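Local coordinates for indole-3-acetic acid-amido synthetase GH3.15 (Arabidopsis thaliana, PDB 6E1Q), which ligates glutamine, and possibly cysteine, to the auxin precursor indole-3-butyric acid and glutamine to the herbicide 2,4-DB, using ATP to activate the acid, at residues S15-L20 with S122-P127; K131-L136 with A294-S299; E284-R289 with E313-G318; L321-Y326 with V346-I351. All coordinates share one frame; numbering follows the deposited sequence. Where two conformers were deposited one is given.

Interaction 1 (S15-L20 with S122-P127); sequences SLLEDL and SSLYAP
The carbonyl oxygen of L16 takes the amide of L20 (L20 N to L16 O, 2.8 Å), and this turn of helix brings both leucines to bear on the single side chain of L124. L16 crosses L124 at about a right angle, its CD2 lying 3.6 Å from L124 CD2. L20 comes tip to tip instead, with CD1 3.7 Å from the same L124 CD2. L17 slides past in the opposite sense and rests CD2 against L124 CG at 3.9 Å. The other methyl of L17, CD1, lies 3.9 Å from L124 O. This is helix-on-helix packing within the GH3 N-terminal domain: the axes of the two short segments pass 9.9 Å apart at -112°, and L124 lies among three leucines of helix 10-22. L124 CG stands anti to its backbone N (chi1 -172°), which points CG toward the other helix, from where both methyls reach L16. An alanine here would probably open a gap facing L16, L17 and L20, since every close side-chain contact to them comes from CG, CD1 or CD2. F5 and C13 also touch L124. Y125 adds its CA beside L17 CD1, while its hydroxyl bonds to the backbone oxygen of N336.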
# COMPACT_ATOMS: atom_id res chain seq x y z
N SER A 15 2.43 23.57 15.77
CA SER A 15 3.06 24.81 15.32
C SER A 15 4.25 24.53 14.41
O SER A 15 4.50 25.27 13.45
CB SER A 15 3.48 25.66 16.52
OG SER A 15 4.35 26.68 16.11
N LEU A 16 5.00 23.46 14.67
CA LEU A 16 6.11 23.11 13.79
C LEU A 16 5.61 22.64 12.42
O LEU A 16 6.23 22.95 11.39
CB LEU A 16 6.96 22.02 14.44
CG LEU A 16 8.31 21.80 13.75
CD1 LEU A 16 9.06 23.12 13.67
CD2 LEU A 16 9.13 20.75 14.48
N LEU A 17 4.52 21.88 12.39
CA LEU A 17 3.96 21.48 11.10
C LEU A 17 3.54 22.70 10.28
O LEU A 17 3.65 22.69 9.05
CB LEU A 17 2.77 20.54 11.32
CG LEU A 17 3.02 19.15 11.91
CD1 LEU A 17 1.70 18.46 12.22
CD2 LEU A 17 3.88 18.29 10.98
N GLU A 18 3.04 23.74 10.94
CA GLU A 18 2.72 24.97 10.22
C GLU A 18 3.98 25.60 9.64
O GLU A 18 4.02 25.94 8.46
CB GLU A 18 1.96 25.96 11.12
CG GLU A 18 0.59 25.44 11.58
CD GLU A 18 -0.32 24.95 10.43
OE1 GLU A 18 -0.74 25.76 9.58
OE2 GLU A 18 -0.65 23.74 10.39
N ASP A 19 5.04 25.74 10.46
CA ASP A 19 6.33 26.22 9.96
C ASP A 19 6.79 25.43 8.74
O ASP A 19 7.18 26.01 7.72
CB ASP A 19 7.39 26.14 11.05
CG ASP A 19 7.08 27.01 12.25
OD1 ASP A 19 6.13 27.82 12.18
OD2 ASP A 19 7.79 26.87 13.27
N LEU A 20 6.76 24.09 8.85
CA LEU A 20 7.30 23.23 7.80
C LEU A 20 6.55 23.39 6.48
O LEU A 20 7.15 23.25 5.42
CB LEU A 20 7.24 21.76 8.22
CG LEU A 20 8.20 21.35 9.34
CD1 LEU A 20 7.93 19.91 9.80
CD2 LEU A 20 9.64 21.50 8.90
N SER A 122 7.26 11.11 12.28
CA SER A 122 6.02 10.42 12.62
C SER A 122 5.50 10.86 13.98
O SER A 122 4.28 10.93 14.20
CB SER A 122 6.24 8.90 12.62
OG SER A 122 5.02 8.21 12.36
N SER A 123 6.39 11.16 14.92
CA SER A 123 5.93 11.62 16.22
C SER A 123 5.55 13.09 16.16
O SER A 123 4.70 13.55 16.93
CB SER A 123 7.01 11.39 17.28
OG SER A 123 8.06 12.33 17.18
N LEU A 124 6.15 13.83 15.23
CA LEU A 124 5.72 15.20 14.97
C LEU A 124 4.29 15.24 14.46
O LEU A 124 3.53 16.16 14.79
CB LEU A 124 6.66 15.85 13.97
CG LEU A 124 6.45 17.34 13.73
CD1 LEU A 124 6.42 18.05 15.07
CD2 LEU A 124 7.59 17.88 12.88
N TYR A 125 3.88 14.23 13.70
CA TYR A 125 2.60 14.25 13.03
C TYR A 125 1.47 13.66 13.87
O TYR A 125 0.31 14.04 13.68
CB TYR A 125 2.71 13.51 11.68
CG TYR A 125 1.40 13.32 10.97
CD1 TYR A 125 0.80 14.38 10.27
CD2 TYR A 125 0.75 12.10 10.98
CE1 TYR A 125 -0.43 14.20 9.60
CE2 TYR A 125 -0.47 11.92 10.33
CZ TYR A 125 -1.05 12.96 9.64
OH TYR A 125 -2.26 12.76 9.00
N ALA A 126 1.78 12.75 14.79
CA ALA A 126 0.73 12.12 15.60
C ALA A 126 -0.17 13.11 16.35
O ALA A 126 -1.39 12.87 16.40
CB ALA A 126 1.37 11.12 16.57
N PRO A 127 0.32 14.19 16.96
CA PRO A 127 -0.62 15.13 17.61
C PRO A 127 -1.69 15.67 16.67
O PRO A 127 -2.81 15.95 17.12
CB PRO A 127 0.30 16.25 18.12
CG PRO A 127 1.63 15.59 18.30
CD PRO A 127 1.73 14.59 17.18

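Interaction 2 (K131-L136 with A294-S299); sequences KHIDGL and AKCIES. With CFA ((2,4-dichlorophenoxy)acetic acid), chain C.
Apolar packing begins where I133 and K295 slide past each other in opposite directions, I133 CG2 lying 3.6 Å from K295 CB. I133 CD1 reaches toward C296 SG, a looser touch at 4.2 Å.

A second set of contacts sets the lysine's methylenes against backbone. D134 O lies 3.4 Å from K295 CG and 3.5 Å from K295 CD, and CE follows a little farther off. The chain bends at chi2 (-56°), which keeps CD close to that oxygen, and CG also lies beside the backbone of G135 and L136. An alanine in its place would remove these methylenes and would probably leave the turn at D134 and G135 without its packing partner, though CB would still meet I133.

The backbone itself forms a type II turn from I133 to L136, closed by L136 N to I133 O at 3.2 Å. G135 sits in it with positive phi, where a CB would run into both K295 CE and D134 O. In the opposing chain K295, C296 and E298 bond through their backbones to strand 212-217, and I297 to P320 and T322.

Ligand contacts lie farther along that chain. E298 CG is 3.3 Å from the ether oxygen O1' of the bound (2,4-dichlorophenoxy)acetic acid of chain C, while the E298 carboxylate bonds to T322 OG1 and S324 N.

With no hydrogen bond across it, the contact between the turn and the chain leading into strand 297-298 rests on shape, and the ammonium charge of K295 would at most slightly polarise the methylenes facing D134 O.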
# COMPACT_ATOMS: atom_id res chain seq x y z
N LYS A 131 -5.44 15.36 17.47
CA LYS A 131 -6.33 16.51 17.41
C LYS A 131 -7.56 16.19 16.57
O LYS A 131 -8.68 16.57 16.91
CB LYS A 131 -5.59 17.73 16.87
CG LYS A 131 -6.41 19.00 16.90
CD LYS A 131 -5.63 20.17 16.31
CE LYS A 131 -6.41 21.48 16.43
NZ LYS A 131 -6.47 21.93 17.85
N HIS A 132 -7.37 15.48 15.46
CA HIS A 132 -8.49 15.24 14.57
C HIS A 132 -9.35 14.06 15.02
O HIS A 132 -10.58 14.10 14.90
CB HIS A 132 -7.97 15.03 13.15
CG HIS A 132 -7.57 16.30 12.47
ND1 HIS A 132 -8.27 16.84 11.41
CD2 HIS A 132 -6.57 17.17 12.72
CE1 HIS A 132 -7.71 17.97 11.03
NE2 HIS A 132 -6.67 18.19 11.81
N ILE A 133 -8.75 13.01 15.56
CA ILE A 133 -9.47 11.77 15.86
C ILE A 133 -9.59 11.66 17.37
O ILE A 133 -8.64 11.26 18.05
CB ILE A 133 -8.78 10.55 15.24
CG1 ILE A 133 -8.81 10.65 13.72
CG2 ILE A 133 -9.47 9.26 15.67
CD1 ILE A 133 -7.61 10.02 13.06
N ASP A 134 -10.75 12.04 17.91
CA ASP A 134 -10.98 11.99 19.35
C ASP A 134 -10.80 10.57 19.87
O ASP A 134 -11.31 9.61 19.29
CB ASP A 134 -12.38 12.48 19.70
CG ASP A 134 -12.54 13.98 19.54
OD1 ASP A 134 -11.51 14.68 19.43
OD2 ASP A 134 -13.69 14.45 19.56
N GLY A 135 -10.08 10.45 20.99
CA GLY A 135 -9.90 9.18 21.66
C GLY A 135 -8.76 8.34 21.14
O GLY A 135 -8.46 7.30 21.73
N LEU A 136 -8.12 8.76 20.05
CA LEU A 136 -7.04 7.98 19.47
C LEU A 136 -5.86 7.86 20.43
O LEU A 136 -5.18 6.83 20.46
CB LEU A 136 -6.60 8.61 18.15
CG LEU A 136 -5.53 7.84 17.40
CD1 LEU A 136 -5.99 6.40 17.19
CD2 LEU A 136 -5.26 8.52 16.08
N ALA A 294 -12.16 1.18 19.00
CA ALA A 294 -11.32 1.70 17.93
C ALA A 294 -11.93 2.97 17.36
O ALA A 294 -13.16 3.10 17.27
CB ALA A 294 -11.13 0.65 16.82
N LYS A 295 -11.07 3.90 16.98
CA LYS A 295 -11.50 5.20 16.49
C LYS A 295 -11.27 5.39 14.99
O LYS A 295 -11.85 6.31 14.41
CB LYS A 295 -10.78 6.32 17.25
CG LYS A 295 -11.05 6.30 18.76
CD LYS A 295 -12.55 6.36 19.02
CE LYS A 295 -12.85 6.26 20.51
NZ LYS A 295 -14.31 6.01 20.72
N CYS A 296 -10.47 4.55 14.36
CA CYS A 296 -10.27 4.65 12.92
C CYS A 296 -9.57 3.39 12.44
O CYS A 296 -9.05 2.61 13.23
CB CYS A 296 -9.46 5.90 12.54
SG CYS A 296 -7.75 5.80 13.06
N ILE A 297 -9.60 3.20 11.13
CA ILE A 297 -8.96 2.09 10.46
C ILE A 297 -7.99 2.69 9.47
O ILE A 297 -8.41 3.31 8.49
CB ILE A 297 -9.98 1.19 9.75
CG1 ILE A 297 -10.90 0.53 10.77
CG2 ILE A 297 -9.23 0.17 8.86
CD1 ILE A 297 -12.15 -0.03 10.16
N GLU A 298 -6.70 2.48 9.71
CA GLU A 298 -5.63 3.15 8.98
C GLU A 298 -5.00 2.16 8.01
O GLU A 298 -4.53 1.09 8.42
CB GLU A 298 -4.58 3.69 9.96
CG GLU A 298 -3.31 4.20 9.28
CD GLU A 298 -3.49 5.58 8.63
OE1 GLU A 298 -4.22 6.42 9.19
OE2 GLU A 298 -2.92 5.81 7.54
N SER A 299 -5.01 2.51 6.72
CA SER A 299 -4.35 1.71 5.68
C SER A 299 -4.35 2.49 4.38
O SER A 299 -5.04 3.50 4.24
CB SER A 299 -5.06 0.37 5.46
OG SER A 299 -6.33 0.59 4.82
C1 CFA C . -1.05 2.48 12.17
C2 CFA C . -0.21 3.35 11.24
C1' CFA C . 0.19 1.73 9.54
C2' CFA C . 0.03 1.26 8.24
C3' CFA C . 0.57 0.05 7.88
C4' CFA C . 1.25 -0.69 8.81
C5' CFA C . 1.42 -0.25 10.10
CL3 CFA C . -0.85 2.18 6.99
C6' CFA C . 0.89 0.96 10.46
O1 CFA C . -0.75 2.37 13.38
O2 CFA C . -2.04 1.87 11.71
O1' CFA C . -0.36 2.96 9.91
CL4 CFA C . 1.93 -2.24 8.32

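Interaction 3 (E284-R289 with E313-G318); sequences EAILKR and EFYSGG
E284 lays its side chain across the ring of F314 at about a right angle. Its CA sits over one face, 3.9 Å from the ring centroid, in a CH-pi contact. CB comes next, 3.4 Å from F314 CE1 and nearly as close to CZ. CG stands anti to the backbone N (chi1 178°), 3.5 Å from F314 O. Beyond it the extended chain leads CD and OE2 past CE1, each 4.1 Å from that atom, with the carboxylate turned 25° from the ring plane. E284 O, lying in the guanidinium plane of R289, accepts from both NE and NH2.

Two backbone bonds join the helix ends: A285 N to F314 O and L287 N to Y315 O, both 2.9 Å. A285, the N-cap residue of helix 286-290, presses CB tightly on G317 CA at 3.4 Å. G317 has positive phi just after helix 309-316, and a CB on it would clash with A285 CB.

The two helix ends thus meet beside helix 220-243, whose I227 touches L287 and Y315, and over strand 297-298, where I297 touches L287 and S316.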
# COMPACT_ATOMS: atom_id res chain seq x y z
N GLU A 284 -21.49 -7.74 8.96
CA GLU A 284 -21.48 -6.30 8.81
C GLU A 284 -21.02 -5.67 10.12
O GLU A 284 -21.44 -6.10 11.21
CB GLU A 284 -22.87 -5.77 8.43
CG GLU A 284 -22.89 -4.24 8.32
CD GLU A 284 -24.24 -3.67 7.91
OE1 GLU A 284 -24.34 -2.44 7.79
OE2 GLU A 284 -25.18 -4.46 7.70
N ALA A 285 -20.13 -4.68 10.03
CA ALA A 285 -19.61 -3.95 11.18
C ALA A 285 -18.79 -4.82 12.13
O ALA A 285 -18.50 -4.38 13.26
CB ALA A 285 -20.76 -3.27 11.96
N ILE A 286 -18.38 -6.03 11.72
CA ILE A 286 -17.62 -6.92 12.61
C ILE A 286 -16.38 -6.23 13.19
O ILE A 286 -16.00 -6.49 14.34
CB ILE A 286 -17.24 -8.21 11.86
CG1 ILE A 286 -16.65 -9.25 12.83
CG2 ILE A 286 -16.26 -7.91 10.74
CD1 ILE A 286 -17.62 -9.67 13.95
N LEU A 287 -15.73 -5.34 12.42
CA LEU A 287 -14.50 -4.73 12.94
C LEU A 287 -14.80 -3.83 14.12
O LEU A 287 -14.08 -3.86 15.13
CB LEU A 287 -13.77 -3.96 11.85
CG LEU A 287 -13.12 -4.84 10.78
CD1 LEU A 287 -12.36 -3.95 9.77
CD2 LEU A 287 -12.20 -5.88 11.44
N LYS A 288 -15.85 -3.02 14.02
CA LYS A 288 -16.24 -2.20 15.17
C LYS A 288 -16.77 -3.06 16.30
O LYS A 288 -16.55 -2.74 17.48
CB LYS A 288 -17.29 -1.16 14.78
CG LYS A 288 -17.28 0.04 15.71
CD LYS A 288 -18.68 0.52 16.04
CE LYS A 288 -18.67 2.01 16.35
NZ LYS A 288 -17.53 2.41 17.24
N ARG A 289 -17.50 -4.12 15.98
CA ARG A 289 -18.07 -4.93 17.05
C ARG A 289 -16.98 -5.67 17.82
O ARG A 289 -17.07 -5.83 19.04
CB ARG A 289 -19.12 -5.89 16.49
CG ARG A 289 -20.28 -5.12 15.91
CD ARG A 289 -21.46 -5.99 15.58
NE ARG A 289 -21.30 -6.69 14.31
CZ ARG A 289 -21.10 -8.00 14.21
NH1 ARG A 289 -21.02 -8.75 15.32
NH2 ARG A 289 -20.98 -8.57 13.02
N GLU A 313 -15.74 -0.76 4.19
CA GLU A 313 -16.73 0.03 4.93
C GLU A 313 -17.85 -0.85 5.46
O GLU A 313 -18.36 -0.63 6.55
CB GLU A 313 -17.29 1.15 4.04
CG GLU A 313 -16.26 2.24 3.71
CD GLU A 313 -16.83 3.42 2.93
OE1 GLU A 313 -17.87 3.26 2.26
OE2 GLU A 313 -16.22 4.51 2.96
N PHE A 314 -18.24 -1.87 4.68
CA PHE A 314 -19.23 -2.83 5.16
C PHE A 314 -18.79 -3.49 6.46
O PHE A 314 -19.57 -3.62 7.41
CB PHE A 314 -19.47 -3.88 4.07
CG PHE A 314 -20.32 -5.04 4.52
CD1 PHE A 314 -21.69 -4.90 4.66
CD2 PHE A 314 -19.75 -6.27 4.80
CE1 PHE A 314 -22.47 -5.97 5.07
CE2 PHE A 314 -20.52 -7.33 5.20
CZ PHE A 314 -21.90 -7.17 5.33
N TYR A 315 -17.52 -3.90 6.53
CA TYR A 315 -17.00 -4.50 7.76
C TYR A 315 -16.70 -3.48 8.85
O TYR A 315 -16.49 -3.88 10.00
CB TYR A 315 -15.72 -5.29 7.45
CG TYR A 315 -15.97 -6.53 6.64
CD1 TYR A 315 -16.89 -7.49 7.06
CD2 TYR A 315 -15.32 -6.74 5.43
CE1 TYR A 315 -17.13 -8.64 6.30
CE2 TYR A 315 -15.54 -7.89 4.68
CZ TYR A 315 -16.45 -8.82 5.11
OH TYR A 315 -16.67 -9.95 4.34
N SER A 316 -16.68 -2.18 8.53
CA SER A 316 -16.15 -1.18 9.44
C SER A 316 -17.16 -0.69 10.46
O SER A 316 -16.76 -0.16 11.50
CB SER A 316 -15.64 0.03 8.66
OG SER A 316 -16.72 0.93 8.39
N GLY A 317 -18.45 -0.80 10.17
CA GLY A 317 -19.45 -0.27 11.08
C GLY A 317 -19.33 1.21 11.34
O GLY A 317 -19.62 1.68 12.44
N GLY A 318 -18.88 1.97 10.34
CA GLY A 318 -18.78 3.41 10.48
C GLY A 318 -17.47 3.92 11.02
O GLY A 318 -17.28 5.15 11.07

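Interaction 4 (L321-Y326 with V346-I351); sequences LTSSFY and VSYTII. With CFA ((2,4-dichlorophenoxy)acetic acid), chain D.
Segments 321-326 and 346-351 approach to 7.2 Å between the CA atoms of S323 and V346 and to 6.4 Å between those of Y326 and Y348, with no backbone hydrogen bond joining them. The side chain of Y348 bridges the gap. Its hydroxyl meets S323 in a very short hydrogen bond (Y348 OH to S323 OG, 2.5 Å), in which either group may be the donor. S323 OG lies at the ring's edge, in its plane, its position anti to the backbone N (chi1 178°) turning it toward the Y348 hydroxyl. One face of the ring receives Y326 CB, 3.6 Å from the centroid and 20° off the normal, a CH-pi contact. The Y326 ring itself runs on past: the two planes are 28° apart, but the rings are slid so far that they barely overlap. Y326 OH bonds to D408. Y348 CE1 is also near two carbonyls, 3.6 Å from both S323 O and F325 O.

F325 turns the other way, into the pocket. Its ring is held between S324 CB on one face and C6' of the (2,4-dichlorophenoxy)acetic acid of chain D on the other, both over its centre.

F325, Y326 and Y348 all belong to the ATP site, and F325 to the substrate site as well. The face contact with Y326 is likely to steady the Y348 ring, and the hydroxyl pair, if as modelled, would add to it.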
# COMPACT_ATOMS: atom_id res chain seq x y z
N LEU A 321 -12.31 5.21 7.61
CA LEU A 321 -11.10 4.69 6.99
C LEU A 321 -10.16 5.86 6.75
O LEU A 321 -10.51 6.82 6.05
CB LEU A 321 -11.43 3.99 5.67
CG LEU A 321 -12.62 3.04 5.67
CD1 LEU A 321 -12.76 2.42 4.30
CD2 LEU A 321 -12.46 1.97 6.75
N THR A 322 -8.97 5.80 7.35
CA THR A 322 -8.02 6.88 7.20
C THR A 322 -6.79 6.41 6.43
O THR A 322 -6.40 5.24 6.50
CB THR A 322 -7.60 7.47 8.56
OG1 THR A 322 -7.00 6.44 9.37
CG2 THR A 322 -8.81 8.03 9.28
N SER A 323 -6.19 7.33 5.68
CA SER A 323 -4.93 7.09 4.99
C SER A 323 -4.09 8.34 5.26
O SER A 323 -4.29 9.39 4.64
CB SER A 323 -5.14 6.83 3.50
OG SER A 323 -3.90 6.64 2.83
N SER A 324 -3.15 8.21 6.19
CA SER A 324 -2.45 9.37 6.73
C SER A 324 -1.12 9.66 6.04
O SER A 324 -0.62 10.78 6.16
CB SER A 324 -2.17 9.16 8.22
OG SER A 324 -3.39 9.11 8.93
N PHE A 325 -0.53 8.68 5.36
CA PHE A 325 0.87 8.76 4.97
C PHE A 325 1.06 8.43 3.50
O PHE A 325 0.48 7.47 2.99
CB PHE A 325 1.74 7.81 5.80
CG PHE A 325 1.43 7.82 7.27
CD1 PHE A 325 1.99 8.78 8.10
CD2 PHE A 325 0.62 6.84 7.83
CE1 PHE A 325 1.73 8.79 9.47
CE2 PHE A 325 0.35 6.84 9.20
CZ PHE A 325 0.91 7.81 10.01
N TYR A 326 1.91 9.22 2.84
CA TYR A 326 2.35 8.93 1.48
C TYR A 326 3.87 8.80 1.51
O TYR A 326 4.58 9.78 1.77
CB TYR A 326 1.90 10.00 0.48
CG TYR A 326 2.51 9.76 -0.88
CD1 TYR A 326 2.28 8.57 -1.57
CD2 TYR A 326 3.36 10.69 -1.45
CE1 TYR A 326 2.86 8.33 -2.80
CE2 TYR A 326 3.94 10.46 -2.69
CZ TYR A 326 3.70 9.28 -3.35
OH TYR A 326 4.30 9.07 -4.57
N VAL A 346 -8.77 11.85 -0.47
CA VAL A 346 -7.47 11.87 0.19
C VAL A 346 -6.47 12.66 -0.65
O VAL A 346 -6.29 12.39 -1.85
CB VAL A 346 -6.98 10.44 0.44
CG1 VAL A 346 -5.51 10.45 0.79
CG2 VAL A 346 -7.81 9.77 1.54
N SER A 347 -5.82 13.64 -0.03
CA SER A 347 -4.70 14.35 -0.65
C SER A 347 -3.54 14.44 0.34
O SER A 347 -3.76 14.65 1.54
CB SER A 347 -5.09 15.77 -1.08
OG SER A 347 -5.50 15.80 -2.43
N TYR A 348 -2.32 14.32 -0.17
CA TYR A 348 -1.12 14.30 0.66
C TYR A 348 -0.29 15.55 0.45
O TYR A 348 0.06 15.89 -0.69
CB TYR A 348 -0.28 13.06 0.36
CG TYR A 348 -1.01 11.76 0.55
CD1 TYR A 348 -1.26 11.25 1.83
CD2 TYR A 348 -1.42 10.99 -0.55
CE1 TYR A 348 -1.91 10.02 2.02
CE2 TYR A 348 -2.08 9.77 -0.38
CZ TYR A 348 -2.32 9.29 0.91
OH TYR A 348 -2.96 8.08 1.07
N THR A 349 0.02 16.24 1.54
CA THR A 349 0.86 17.42 1.50
C THR A 349 2.32 16.97 1.60
O THR A 349 2.67 16.23 2.53
CB THR A 349 0.51 18.33 2.67
OG1 THR A 349 -0.87 18.71 2.59
CG2 THR A 349 1.39 19.57 2.66
N ILE A 350 3.15 17.40 0.66
CA ILE A 350 4.57 17.05 0.68
C ILE A 350 5.26 17.77 1.83
O ILE A 350 5.02 18.96 2.06
CB ILE A 350 5.23 17.37 -0.67
CG1 ILE A 350 4.55 16.60 -1.79
CG2 ILE A 350 6.70 17.06 -0.64
CD1 ILE A 350 4.59 15.09 -1.61
N ILE A 351 6.10 17.06 2.57
CA ILE A 351 6.76 17.61 3.75
C ILE A 351 8.18 18.01 3.36
O ILE A 351 9.01 17.12 3.11
CB ILE A 351 6.74 16.63 4.93
CG1 ILE A 351 5.28 16.34 5.30
CG2 ILE A 351 7.47 17.22 6.12
CD1 ILE A 351 4.48 17.63 5.70
C1 CFA D . 4.85 4.93 5.27
C2 CFA D . 4.31 4.13 6.46
C1' CFA D . 4.35 4.25 8.85
C2' CFA D . 4.58 2.97 9.36
C3' CFA D . 4.03 2.61 10.59
C4' CFA D . 3.27 3.53 11.31
C5' CFA D . 3.05 4.79 10.79
CL3 CFA D . 5.57 1.79 8.46
C6' CFA D . 3.59 5.15 9.57
O1 CFA D . 5.04 6.17 5.40
O2 CFA D . 5.10 4.38 4.16
O1' CFA D . 4.90 4.65 7.62
CL4 CFA D . 2.56 3.09 12.89

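In the fold
Interactions 1 and 4 are buried, whereas 2 and 3 are partly open to solvent. Interactions 1 and 2 share helix 112-132, one using its flank and the other the turn that follows it. Strands 297-298 and 321-327 are neighbours in a sheet and tie 2 to 4. Interaction 3 packs against I297 of strand 297-298, and so adjoins interaction 2. Y125 carries interaction 1 to the pocket by packing on S324 and F325. Leucines make up contact 1 and methylenes with backbone contact 2; backbone bonds join the helix ends of 3, and in 4 aromatic rings and a hydroxyl pair meet beside the ATP site.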